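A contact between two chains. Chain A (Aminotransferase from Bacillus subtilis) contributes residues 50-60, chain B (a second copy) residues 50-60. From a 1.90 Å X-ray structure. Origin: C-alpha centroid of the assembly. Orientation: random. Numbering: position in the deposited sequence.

Chain A 50-60: IVEALREASLN
Chain B, residues 50-60: IVEALREASLN

How do the two copies meet? Each stretch enters as a helix already under way at residue 50, with phi/psi near -60/-45, and finishes in a type I turn from residue 57 to residue 60, where Asn A60 and Asn B60 open to psi near 103°. The helices run antiparallel, their N-to-C directions 176° apart and their axes 9.3 Å apart at closest approach. The register centres on residue 55: Arg A55 CA lies 5.1 Å from Arg B55 CA, while Val A51 CA is 6.5 Å from Ser B58 CA and Ser A58 CA is 6.7 Å from Val B51 CA.

Why do the two arginines not drive the helices apart? Each CA-to-CB bond points sideways, and an m, t, p course through chi1 to chi3 brings the side chain to the partner's backbone. Arg A55 NH1 donates to Arg B55 O at 2.9 Å, and Arg B55 NE donates to Arg A55 O at 3.1 Å. The donors differ, NH1 in Arg A55 and NE in Arg B55, and so do the ends of the chains: chi3 and chi4 are 46° and 83° in Arg A55, 75° and -113° in Arg B55. Each guanidinium lies over a face of the other, with the planes well short of parallel, and Arg A55 NH2 is 3.1 Å from Arg B55 NH2; these are two donors of like charge, so no hydrogen bond joins them. Glu B52, with chi angles of -59°, -43° and -45°, offsets part of the charge through a salt bridge from Arg B55 NH1 to Glu B52 OE1 at 2.7 Å. Glu A52 is not modelled beyond CB.

What sets the serine rotamers? Both are p, with chi1 of 78° in Ser A58 and 73° in Ser B58, which turns each hydroxyl back to its own helix: Ser A58 OG donates to Arg A55 O at 2.9 Å, and Ser B58 OG to Arg B55 O at the same distance. Each carbonyl of residue 55 thus accepts from its own serine and from the opposing arginine. Both CB atoms point toward the partner, and Ser A58 OG packs 3.2 Å from Arg B55 CG.

Which apolar side chains complete the contact? Leu A54 and Leu B54, both t, p, point toward the partner and meet at 4.2 Å between Leu A54 CD2 and Leu B54 CD1. Val A51 and Val B51 are t. The leucines at 59, both m, t, start sideways but reach across: Leu A59 CD2 lies 3.8 Å from Val B51 CG1, and Leu B59 CD2 lies 4.1 Å from Val A51 CG1. Leu A59 also covers the face of the Arg B55 guanidinium opposite Arg A55.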

# COMPACT_ATOMS: atom_id res chain seq x y z
N ILE A 50 10.49 5.88 19.89
CA ILE A 50 9.62 5.63 18.75
C ILE A 50 8.85 4.31 19.01
O ILE A 50 7.66 4.20 18.80
CB ILE A 50 10.47 5.63 17.44
CG1 ILE A 50 11.13 6.99 17.24
CG2 ILE A 50 9.61 5.30 16.28
CD1 ILE A 50 12.21 7.06 16.18
N VAL A 51 9.57 3.29 19.45
CA VAL A 51 8.98 2.02 19.84
C VAL A 51 7.95 2.21 20.95
O VAL A 51 6.88 1.57 20.90
CB VAL A 51 10.06 0.99 20.32
CG1 VAL A 51 9.41 -0.35 20.73
CG2 VAL A 51 11.14 0.76 19.28
N GLU A 52 8.28 3.07 21.95
CA GLU A 52 7.32 3.30 23.06
C GLU A 52 6.06 3.97 22.55
O GLU A 52 4.95 3.60 22.95
CB GLU A 52 7.91 4.16 24.19
N ALA A 53 6.23 4.92 21.64
CA ALA A 53 5.05 5.61 21.06
C ALA A 53 4.10 4.60 20.36
O ALA A 53 2.87 4.69 20.51
CB ALA A 53 5.52 6.67 20.11
N LEU A 54 4.66 3.68 19.57
CA LEU A 54 3.86 2.62 18.94
C LEU A 54 3.18 1.75 20.01
O LEU A 54 1.97 1.48 19.93
CB LEU A 54 4.68 1.70 18.04
CG LEU A 54 3.92 0.48 17.50
CD1 LEU A 54 2.74 0.87 16.59
CD2 LEU A 54 4.86 -0.45 16.74
N ARG A 55 3.96 1.33 21.01
CA ARG A 55 3.42 0.49 22.08
C ARG A 55 2.27 1.16 22.83
O ARG A 55 1.30 0.52 23.13
CB ARG A 55 4.50 0.05 23.05
CG ARG A 55 5.39 -1.02 22.48
CD ARG A 55 6.65 -1.21 23.32
NE ARG A 55 6.29 -1.27 24.74
CZ ARG A 55 5.86 -2.35 25.37
NH1 ARG A 55 5.79 -3.51 24.73
NH2 ARG A 55 5.55 -2.27 26.63
N GLU A 56 2.40 2.45 23.13
CA GLU A 56 1.37 3.18 23.81
C GLU A 56 0.15 3.40 22.93
O GLU A 56 -0.98 3.11 23.36
CB GLU A 56 1.91 4.54 24.28
CG GLU A 56 1.13 5.14 25.43
CD GLU A 56 1.85 6.32 26.05
OE1 GLU A 56 3.11 6.28 26.16
OE2 GLU A 56 1.20 7.31 26.44
N ALA A 57 0.37 3.84 21.69
CA ALA A 57 -0.76 4.15 20.79
C ALA A 57 -1.62 2.97 20.49
O ALA A 57 -2.84 3.12 20.34
CB ALA A 57 -0.27 4.74 19.51
N SER A 58 -1.03 1.79 20.46
CA SER A 58 -1.74 0.58 20.10
C SER A 58 -2.87 0.20 21.05
O SER A 58 -3.78 -0.53 20.67
CB SER A 58 -0.75 -0.58 19.99
OG SER A 58 -0.41 -1.02 21.31
N LEU A 59 -2.81 0.68 22.29
CA LEU A 59 -3.85 0.47 23.28
C LEU A 59 -5.12 1.30 23.03
O LEU A 59 -6.17 0.99 23.60
CB LEU A 59 -3.32 0.83 24.66
CG LEU A 59 -2.10 0.00 25.08
CD1 LEU A 59 -1.60 0.47 26.44
CD2 LEU A 59 -2.43 -1.45 25.13
N ASN A 60 -5.00 2.33 22.20
CA ASN A 60 -6.07 3.30 21.95
C ASN A 60 -7.04 2.77 20.89
O ASN A 60 -6.73 2.82 19.69
CB ASN A 60 -5.46 4.62 21.50
CG ASN A 60 -6.52 5.69 21.22
OD1 ASN A 60 -7.71 5.48 21.45
ND2 ASN A 60 -6.07 6.82 20.68
N ILE B 50 -4.37 -9.83 20.67
CA ILE B 50 -3.83 -9.33 19.42
C ILE B 50 -3.06 -8.05 19.67
O ILE B 50 -1.93 -7.89 19.21
CB ILE B 50 -4.95 -9.12 18.38
CG1 ILE B 50 -5.60 -10.48 18.05
CG2 ILE B 50 -4.38 -8.49 17.11
CD1 ILE B 50 -6.90 -10.41 17.31
N VAL B 51 -3.65 -7.16 20.46
CA VAL B 51 -2.99 -5.92 20.83
C VAL B 51 -1.66 -6.21 21.57
O VAL B 51 -0.63 -5.57 21.34
CB VAL B 51 -3.87 -5.04 21.73
CG1 VAL B 51 -3.11 -3.83 22.20
CG2 VAL B 51 -5.10 -4.54 20.98
N GLU B 52 -1.71 -7.15 22.50
CA GLU B 52 -0.46 -7.44 23.25
C GLU B 52 0.60 -8.12 22.39
O GLU B 52 1.80 -7.87 22.56
CB GLU B 52 -0.76 -8.23 24.52
CG GLU B 52 -1.73 -7.51 25.48
CD GLU B 52 -1.45 -6.01 25.68
OE1 GLU B 52 -0.28 -5.64 25.86
OE2 GLU B 52 -2.42 -5.18 25.63
N ALA B 53 0.16 -8.93 21.43
CA ALA B 53 1.08 -9.54 20.45
C ALA B 53 1.89 -8.47 19.71
O ALA B 53 3.10 -8.58 19.59
CB ALA B 53 0.32 -10.38 19.45
N LEU B 54 1.22 -7.44 19.22
CA LEU B 54 1.91 -6.28 18.58
C LEU B 54 2.86 -5.57 19.55
O LEU B 54 3.97 -5.18 19.19
CB LEU B 54 0.88 -5.28 18.00
CG LEU B 54 1.38 -3.88 17.59
CD1 LEU B 54 2.45 -3.90 16.49
CD2 LEU B 54 0.22 -3.00 17.12
N ARG B 55 2.40 -5.37 20.77
CA ARG B 55 3.15 -4.63 21.74
C ARG B 55 4.48 -5.31 22.09
O ARG B 55 5.52 -4.68 22.08
CB ARG B 55 2.31 -4.37 22.97
CG ARG B 55 1.23 -3.33 22.71
CD ARG B 55 0.48 -2.96 23.94
NE ARG B 55 1.28 -2.10 24.78
CZ ARG B 55 1.75 -2.44 25.97
NH1 ARG B 55 1.49 -3.63 26.47
NH2 ARG B 55 2.51 -1.59 26.64
N GLU B 56 4.43 -6.61 22.29
CA GLU B 56 5.64 -7.38 22.61
C GLU B 56 6.56 -7.48 21.39
O GLU B 56 7.76 -7.20 21.48
CB GLU B 56 5.24 -8.76 23.12
N ALA B 57 5.96 -7.80 20.23
CA ALA B 57 6.71 -7.92 18.97
C ALA B 57 7.47 -6.66 18.57
O ALA B 57 8.54 -6.76 18.02
CB ALA B 57 5.79 -8.34 17.86
N SER B 58 6.92 -5.47 18.85
CA SER B 58 7.59 -4.23 18.46
C SER B 58 8.95 -4.02 19.17
O SER B 58 9.80 -3.27 18.71
CB SER B 58 6.67 -3.03 18.71
OG SER B 58 6.56 -2.75 20.11
N LEU B 59 9.12 -4.67 20.31
CA LEU B 59 10.40 -4.67 21.02
C LEU B 59 11.49 -5.51 20.37
O LEU B 59 12.70 -5.34 20.71
CB LEU B 59 10.16 -5.15 22.45
CG LEU B 59 9.29 -4.27 23.30
CD1 LEU B 59 8.80 -5.00 24.54
CD2 LEU B 59 10.05 -3.03 23.71
N ASN B 60 11.12 -6.34 19.40
CA ASN B 60 12.06 -7.22 18.70
C ASN B 60 12.79 -6.51 17.55
O ASN B 60 12.21 -6.41 16.44
CB ASN B 60 11.36 -8.48 18.21
CG ASN B 60 12.32 -9.46 17.48
OD1 ASN B 60 13.47 -9.14 17.21
ND2 ASN B 60 11.82 -10.64 17.15